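Local coordinates for Wnt inhibitor of Dorsal protein (Drosophila melanogaster, PDB 4KRR) that acts as a secreted Wnt ligand that probably binds Frizzled receptors and signals through them, seen here as its N-terminal domain and linker, at residues P92-P97 with C151-K156; M63-H68 with K156-I161; L6-I11 with H68-D73. All blocks are in the same frame, centred on the assembly; numbering follows the deposited sequence.

Interaction 1. Residues P92-P97 with C151-K156; sequences PCAHEP and CVAVLK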
# COMPACT_ATOMS: atom_id res chain seq x y z
N PRO A 92 5.33 -10.68 -21.51
CA PRO A 92 4.91 -10.95 -20.14
C PRO A 92 5.98 -10.53 -19.13
O PRO A 92 7.04 -11.14 -19.08
CB PRO A 92 4.75 -12.47 -20.12
CG PRO A 92 4.42 -12.82 -21.53
CD PRO A 92 5.20 -11.86 -22.38
N CYS A 93 5.69 -9.50 -18.34
CA CYS A 93 6.66 -8.97 -17.38
C CYS A 93 6.19 -9.16 -15.94
O CYS A 93 5.13 -8.67 -15.55
CB CYS A 93 6.94 -7.49 -17.65
SG CYS A 93 8.21 -6.77 -16.59
N ALA A 94 7.00 -9.86 -15.15
CA ALA A 94 6.66 -10.14 -13.76
C ALA A 94 6.75 -8.88 -12.89
O ALA A 94 7.66 -8.06 -13.06
CB ALA A 94 7.55 -11.23 -13.20
N HIS A 95 5.82 -8.75 -11.96
CA HIS A 95 5.82 -7.60 -11.06
C HIS A 95 7.00 -7.66 -10.10
O HIS A 95 7.42 -8.74 -9.68
CB HIS A 95 4.50 -7.53 -10.28
CG HIS A 95 3.34 -7.07 -11.11
ND1 HIS A 95 2.21 -6.50 -10.56
CD2 HIS A 95 3.13 -7.10 -12.45
CE1 HIS A 95 1.36 -6.19 -11.52
NE2 HIS A 95 1.89 -6.55 -12.68
N GLU A 96 7.54 -6.49 -9.77
CA GLU A 96 8.67 -6.38 -8.87
C GLU A 96 8.38 -5.37 -7.76
O GLU A 96 8.87 -4.24 -7.81
CB GLU A 96 9.93 -5.97 -9.64
CG GLU A 96 10.37 -6.98 -10.69
CD GLU A 96 11.47 -6.46 -11.60
OE1 GLU A 96 11.22 -5.48 -12.34
OE2 GLU A 96 12.58 -7.02 -11.58
N PRO A 97 7.56 -5.77 -6.77
CA PRO A 97 7.14 -4.87 -5.70
C PRO A 97 8.31 -4.38 -4.84
O PRO A 97 8.27 -3.26 -4.34
CB PRO A 97 6.19 -5.74 -4.86
CG PRO A 97 6.56 -7.14 -5.18
CD PRO A 97 7.01 -7.13 -6.61
N CYS A 151 3.08 -17.89 -17.68
CA CYS A 151 2.66 -17.24 -16.44
C CYS A 151 3.77 -16.37 -15.86
O CYS A 151 4.95 -16.71 -15.95
CB CYS A 151 2.23 -18.30 -15.42
SG CYS A 151 1.05 -19.53 -16.05
N VAL A 152 3.38 -15.25 -15.26
CA VAL A 152 4.31 -14.38 -14.55
C VAL A 152 3.72 -13.95 -13.22
O VAL A 152 2.50 -13.98 -13.03
CB VAL A 152 4.68 -13.11 -15.36
CG1 VAL A 152 5.44 -13.48 -16.63
CG2 VAL A 152 3.43 -12.31 -15.69
N ALA A 153 4.58 -13.54 -12.29
CA ALA A 153 4.13 -13.09 -10.97
C ALA A 153 3.55 -11.69 -11.05
O ALA A 153 4.17 -10.79 -11.61
CB ALA A 153 5.28 -13.15 -9.98
N VAL A 154 2.36 -11.50 -10.49
CA VAL A 154 1.73 -10.19 -10.44
C VAL A 154 1.13 -9.94 -9.06
O VAL A 154 0.80 -10.88 -8.34
CB VAL A 154 0.62 -10.04 -11.50
CG1 VAL A 154 1.21 -10.07 -12.90
CG2 VAL A 154 -0.44 -11.11 -11.33
N LEU A 155 1.00 -8.67 -8.69
CA LEU A 155 0.36 -8.31 -7.43
C LEU A 155 -1.14 -8.60 -7.50
O LEU A 155 -1.76 -8.45 -8.55
CB LEU A 155 0.57 -6.82 -7.13
CG LEU A 155 1.95 -6.39 -6.63
CD1 LEU A 155 2.01 -4.88 -6.46
CD2 LEU A 155 2.27 -7.08 -5.31
N LYS A 156 -1.70 -9.02 -6.37
CA LYS A 156 -3.14 -9.24 -6.26
C LYS A 156 -3.89 -7.98 -6.64
O LYS A 156 -3.32 -6.89 -6.60
CB LYS A 156 -3.53 -9.62 -4.82
CG LYS A 156 -2.92 -10.90 -4.30
CD LYS A 156 -3.46 -11.22 -2.91
CE LYS A 156 -3.18 -10.09 -1.93
NZ LYS A 156 -3.65 -10.43 -0.55

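Interaction 2. Residues M63-H68 with K156-I161; sequences MAAIVH and KPFEAI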
# COMPACT_ATOMS: atom_id res chain seq x y z
N MET A 63 0.08 4.50 0.86
CA MET A 63 1.38 3.95 0.49
C MET A 63 1.23 2.70 -0.36
O MET A 63 1.90 2.53 -1.37
CB MET A 63 2.20 3.62 1.73
CG MET A 63 3.46 2.82 1.42
SD MET A 63 4.42 2.42 2.88
CE MET A 63 5.69 1.38 2.16
N ALA A 64 0.33 1.81 0.07
CA ALA A 64 0.11 0.55 -0.62
C ALA A 64 -0.40 0.77 -2.04
O ALA A 64 0.01 0.07 -2.97
CB ALA A 64 -0.86 -0.33 0.16
N ALA A 65 -1.29 1.74 -2.21
CA ALA A 65 -1.88 2.02 -3.51
C ALA A 65 -0.86 2.65 -4.46
O ALA A 65 -0.88 2.39 -5.66
CB ALA A 65 -3.09 2.92 -3.36
N ILE A 66 0.02 3.47 -3.91
CA ILE A 66 1.06 4.11 -4.70
C ILE A 66 2.08 3.08 -5.18
O ILE A 66 2.49 3.10 -6.35
CB ILE A 66 1.76 5.23 -3.90
CG1 ILE A 66 0.79 6.38 -3.65
CG2 ILE A 66 2.99 5.75 -4.65
CD1 ILE A 66 1.37 7.51 -2.82
N VAL A 67 2.49 2.19 -4.29
CA VAL A 67 3.44 1.14 -4.62
C VAL A 67 2.84 0.12 -5.59
O VAL A 67 3.50 -0.34 -6.53
CB VAL A 67 3.97 0.42 -3.36
CG1 VAL A 67 4.86 -0.76 -3.73
CG2 VAL A 67 4.73 1.41 -2.47
N HIS A 68 1.57 -0.22 -5.37
CA HIS A 68 0.84 -1.12 -6.26
C HIS A 68 0.77 -0.52 -7.67
O HIS A 68 0.95 -1.22 -8.66
CB HIS A 68 -0.57 -1.38 -5.73
CG HIS A 68 -1.32 -2.44 -6.47
ND1 HIS A 68 -1.95 -2.20 -7.67
CD2 HIS A 68 -1.55 -3.74 -6.17
CE1 HIS A 68 -2.54 -3.31 -8.08
NE2 HIS A 68 -2.31 -4.26 -7.19
N LYS A 156 -1.70 -9.02 -6.37
CA LYS A 156 -3.14 -9.24 -6.26
C LYS A 156 -3.89 -7.98 -6.64
O LYS A 156 -3.32 -6.89 -6.60
CB LYS A 156 -3.53 -9.62 -4.82
CG LYS A 156 -2.92 -10.90 -4.30
CD LYS A 156 -3.46 -11.22 -2.91
CE LYS A 156 -3.18 -10.09 -1.93
NZ LYS A 156 -3.65 -10.43 -0.55
N PRO A 157 -5.17 -8.12 -7.02
CA PRO A 157 -6.01 -6.93 -7.18
C PRO A 157 -6.00 -6.11 -5.89
O PRO A 157 -5.95 -6.68 -4.80
CB PRO A 157 -7.41 -7.51 -7.45
CG PRO A 157 -7.31 -8.98 -7.13
CD PRO A 157 -5.89 -9.35 -7.38
N PHE A 158 -6.03 -4.79 -6.01
CA PHE A 158 -5.83 -3.94 -4.85
C PHE A 158 -6.91 -4.09 -3.78
O PHE A 158 -6.66 -3.87 -2.60
CB PHE A 158 -5.67 -2.47 -5.25
CG PHE A 158 -5.28 -1.59 -4.11
CD1 PHE A 158 -4.00 -1.64 -3.59
CD2 PHE A 158 -6.19 -0.72 -3.54
CE1 PHE A 158 -3.63 -0.84 -2.53
CE2 PHE A 158 -5.83 0.09 -2.48
CZ PHE A 158 -4.55 0.03 -1.98
N GLU A 159 -8.11 -4.49 -4.21
CA GLU A 159 -9.22 -4.70 -3.28
C GLU A 159 -8.88 -5.77 -2.24
O GLU A 159 -9.32 -5.68 -1.09
CB GLU A 159 -10.49 -5.08 -4.04
CG GLU A 159 -10.85 -4.15 -5.19
CD GLU A 159 -10.14 -4.51 -6.49
OE1 GLU A 159 -10.53 -5.52 -7.11
OE2 GLU A 159 -9.21 -3.78 -6.88
N ALA A 160 -8.11 -6.77 -2.65
CA ALA A 160 -7.72 -7.85 -1.74
C ALA A 160 -6.65 -7.37 -0.75
O ALA A 160 -6.69 -7.71 0.43
CB ALA A 160 -7.22 -9.06 -2.52
N ILE A 161 -5.70 -6.59 -1.26
CA ILE A 161 -4.69 -5.97 -0.41
C ILE A 161 -5.34 -5.00 0.58
O ILE A 161 -4.96 -4.93 1.74
CB ILE A 161 -3.63 -5.23 -1.27
CG1 ILE A 161 -2.90 -6.22 -2.18
CG2 ILE A 161 -2.64 -4.47 -0.38
CD1 ILE A 161 -1.96 -5.58 -3.18

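Interaction 3. Residues L6-I11 with H68-D73; sequences LSWEDI and HTLTKD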
# COMPACT_ATOMS: atom_id res chain seq x y z
N LEU A 6 9.56 8.35 -15.22
CA LEU A 6 8.82 8.34 -13.97
C LEU A 6 8.34 9.73 -13.54
O LEU A 6 9.13 10.65 -13.39
CB LEU A 6 9.65 7.71 -12.85
CG LEU A 6 9.11 7.86 -11.43
CD1 LEU A 6 7.76 7.17 -11.30
CD2 LEU A 6 10.11 7.29 -10.43
N SER A 7 7.03 9.85 -13.35
CA SER A 7 6.43 11.08 -12.82
C SER A 7 5.73 10.78 -11.50
O SER A 7 4.71 10.09 -11.48
CB SER A 7 5.43 11.66 -13.81
OG SER A 7 4.72 12.74 -13.23
N TRP A 8 6.28 11.29 -10.40
CA TRP A 8 5.70 11.04 -9.09
C TRP A 8 4.35 11.71 -8.91
O TRP A 8 3.54 11.29 -8.08
CB TRP A 8 6.67 11.45 -7.98
CG TRP A 8 7.74 10.43 -7.72
CD1 TRP A 8 9.06 10.52 -8.05
CD2 TRP A 8 7.56 9.15 -7.09
NE1 TRP A 8 9.72 9.38 -7.66
CE2 TRP A 8 8.83 8.53 -7.07
CE3 TRP A 8 6.47 8.48 -6.54
CZ2 TRP A 8 9.02 7.26 -6.52
CZ3 TRP A 8 6.66 7.22 -6.00
CH2 TRP A 8 7.93 6.63 -5.99
N GLU A 9 4.10 12.76 -9.69
CA GLU A 9 2.82 13.46 -9.64
C GLU A 9 1.68 12.57 -10.15
O GLU A 9 0.61 12.51 -9.54
CB GLU A 9 2.89 14.74 -10.47
CG GLU A 9 1.56 15.48 -10.60
CD GLU A 9 1.69 16.78 -11.36
OE1 GLU A 9 2.49 17.64 -10.94
OE2 GLU A 9 0.99 16.95 -12.38
N ASP A 10 1.93 11.87 -11.26
CA ASP A 10 0.92 11.00 -11.84
C ASP A 10 0.73 9.72 -11.02
O ASP A 10 -0.39 9.26 -10.83
CB ASP A 10 1.30 10.65 -13.29
CG ASP A 10 1.45 11.87 -14.16
OD1 ASP A 10 0.84 12.91 -13.84
OD2 ASP A 10 2.19 11.80 -15.16
N ILE A 11 1.84 9.17 -10.55
CA ILE A 11 1.80 7.95 -9.74
C ILE A 11 1.03 8.16 -8.45
O ILE A 11 0.13 7.38 -8.11
CB ILE A 11 3.22 7.45 -9.42
CG1 ILE A 11 3.92 6.96 -10.69
CG2 ILE A 11 3.17 6.32 -8.40
CD1 ILE A 11 3.24 5.76 -11.33
N HIS A 68 1.57 -0.22 -5.37
CA HIS A 68 0.84 -1.12 -6.26
C HIS A 68 0.77 -0.52 -7.67
O HIS A 68 0.95 -1.22 -8.66
CB HIS A 68 -0.57 -1.38 -5.73
CG HIS A 68 -1.32 -2.44 -6.47
ND1 HIS A 68 -1.95 -2.20 -7.67
CD2 HIS A 68 -1.55 -3.74 -6.17
CE1 HIS A 68 -2.54 -3.31 -8.08
NE2 HIS A 68 -2.31 -4.26 -7.19
N THR A 69 0.51 0.78 -7.73
CA THR A 69 0.43 1.48 -9.01
C THR A 69 1.79 1.51 -9.69
O THR A 69 1.90 1.24 -10.89
CB THR A 69 -0.08 2.93 -8.82
OG1 THR A 69 -1.39 2.91 -8.24
CG2 THR A 69 -0.13 3.66 -10.16
N LEU A 70 2.83 1.81 -8.91
CA LEU A 70 4.19 1.90 -9.43
C LEU A 70 4.70 0.54 -9.91
O LEU A 70 5.33 0.44 -10.96
CB LEU A 70 5.13 2.48 -8.37
CG LEU A 70 6.61 2.56 -8.76
CD1 LEU A 70 6.80 3.41 -10.00
CD2 LEU A 70 7.44 3.11 -7.60
N THR A 71 4.42 -0.50 -9.12
CA THR A 71 4.82 -1.85 -9.48
C THR A 71 4.14 -2.30 -10.78
O THR A 71 4.79 -2.84 -11.68
CB THR A 71 4.44 -2.85 -8.37
OG1 THR A 71 5.03 -2.44 -7.13
CG2 THR A 71 4.93 -4.25 -8.72
N LYS A 72 2.84 -2.05 -10.86
CA LYS A 72 2.05 -2.48 -12.02
C LYS A 72 2.45 -1.73 -13.28
O LYS A 72 2.64 -2.33 -14.34
CB LYS A 72 0.56 -2.29 -11.74
CG LYS A 72 -0.35 -2.87 -12.81
CD LYS A 72 -1.81 -2.77 -12.40
CE LYS A 72 -2.72 -3.44 -13.42
NZ LYS A 72 -4.16 -3.36 -13.03
N ASP A 73 2.58 -0.41 -13.17
CA ASP A 73 2.93 0.43 -14.32
C ASP A 73 4.33 0.13 -14.84
O ASP A 73 4.57 0.22 -16.05
CB ASP A 73 2.78 1.91 -13.97
CG ASP A 73 1.33 2.34 -13.86
OD1 ASP A 73 0.47 1.47 -13.61
OD2 ASP A 73 1.05 3.54 -14.03

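Interaction 1. Residues P92-P97 with C151-K156
His-95 lies against Val-154 and Leu-155 where the loop leading into helix 97-107 runs beside one strand of the beta hairpin 130-136/149-155 in the N-terminal, mainly helical domain of this Wnt. The two backbones run in roughly the same sense, 35° apart. Packing is tightest around the imidazole. Its CG stands beside the backbone N and anti to the carbonyl carbon (chi1 -73°), which sets CG over the strand. Val-154 CA sits 3.8 Å from the centroid of the His-95 ring in a CH-pi contact, and Val-154 CG1 lies over a face, 3.6 Å from His-95 CD2. Leu-155 CG meets the same ring at its edge, in plane. The backbone fixes the pairing through one short, nearly straight hydrogen bond, His-95 N to Ala-153 O at 2.6 Å. The same carbonyl oxygen takes a CA-H...O contact from Ala-94.

Toward helix 53-75 the join is well covered, because Leu-155 also touches His-68 and Thr-71, and His-95 touches Thr-71 and Ala-75. At the other end it thins out toward solvent. There the Ala-94 methyl lies over the Ala-153 backbone (Ala-94 CB to Ala-153 O 3.8 Å) and 4.1 Å from Val-152 CB, and the exposed ring of Pro-92 is met by a single methyl group. Cys-93 is disulfide-bonded to Cys-84, and Cys-151 to Cys-134 on the other hairpin strand. The outermost touch is Pro-92 CB on Val-152 CG1, 3.7 Å apart.

Interaction 2. Residues M63-H68 with K156-I161
The imidazole of His-68 carries Phe-158 CB over the centre of one face, 4.2 Å from the ring centroid, while the carbonyl oxygen of Lys-156 lies at its edge, in plane. The Phe-158 ring turns its own edge toward the His-68 face in a T-shaped (edge-to-face) pair, planes at 69°, and has Ala-64 CB at another part of its edge. This is where helix 53-75 of the Wnt N-terminal domain receives the first turn of helix 158-170. CG of His-68 is anti to the backbone N (chi1 -172°), which puts it on the side facing helix 158-170. The ring's own place is marked by its bond to the turn: His-68 NE2 donates to Lys-156 O at 2.9 Å, nearly in line with the carbonyl bond. An alanine in place of His-68 would probably leave the Lys-156 carbonyl without this donor and open a gap beside Phe-158 and Ile-161. Deeper in, the small side chains of Ala-64 and Ala-65 let the phenyl ring come right down on the helix, with Phe-158 CE1 3.5 Å from Ala-65 CA; Gln-18 and Ser-22 of helix 8-26 also touch that ring. On the imidazole's rim, Ile-161 CD1 approaches His-68 CD2 to 3.5 Å.

Interaction 3. Residues L6-I11 with H68-D73
The start of helix 8-26 and the residues just before it pack on helix 53-75, where Leu-6, Trp-8 and Ile-11 meet Leu-70, Thr-69 and Asp-73. Leu-70 and Ile-11 make the largest contributions. CG of Leu-70 is anti to the backbone N (chi1 177°), and its two methyls divide between two partners: CD1 meets CD1 of Leu-6 at 4.1 Å, the two side chains crossing at about a right angle, while CD2 lies 3.9 Å from CH2 of Trp-8, at the far end of the indole. Leu-6 also covers one face of that indole with its CG, offset toward the rim, so the leucine before the helix and the tryptophan in its first turn reach Leu-70 as a pair. Trp-8 is in addition stacked with His-107.

This is helix-to-helix packing in the Wnt N-terminal domain, made without a hydrogen bond between the two segments. Helix 97-107 joins in through Ala-100 and Gln-103, both touching Leu-70, and the loop residue Ile-79 touches Leu-70 and Ile-11. At its N-terminus helix 8-26 has Ser-7 in the N-cap position, where Ser-7 OG makes a weak hydrogen bond to Asp-10 OD2.

Ile-11 CG2 faces CB of Leu-70 at 4.3 Å, and the isoleucine side chain slides past those of Thr-69 and Asp-73 in the opposite direction. The hydroxyl of Thr-69 is bonded to Ala-65 O within its own helix, leaving its CG2 methyl to meet Ile-11 CD1 at 4.1 Å. Asp-73 OD2, also near that CD1, forms a salt bridge with Lys-14.

From the N terminus, interaction 3 comes first, closing the loop from the start of helix 8-26 to helix 53-75. Interaction 2 begins on that same helix, before interaction 3 has closed, so the two cross and share His-68, and they touch where Ile-66 packs on Ile-11 and Trp-8. Interaction 2 closes only at helix 158-170, and within its span interaction 1 both opens, ahead of helix 97-107, and closes, on strand 149-155. Lys-156 belongs to both and marks the step from strand to helix. Thr-71 of 68-73 touches His-95 and Pro-97, so helix 53-75 ties the N-terminal helix, the loop at 92-97, the hairpin and helix 158-170 together.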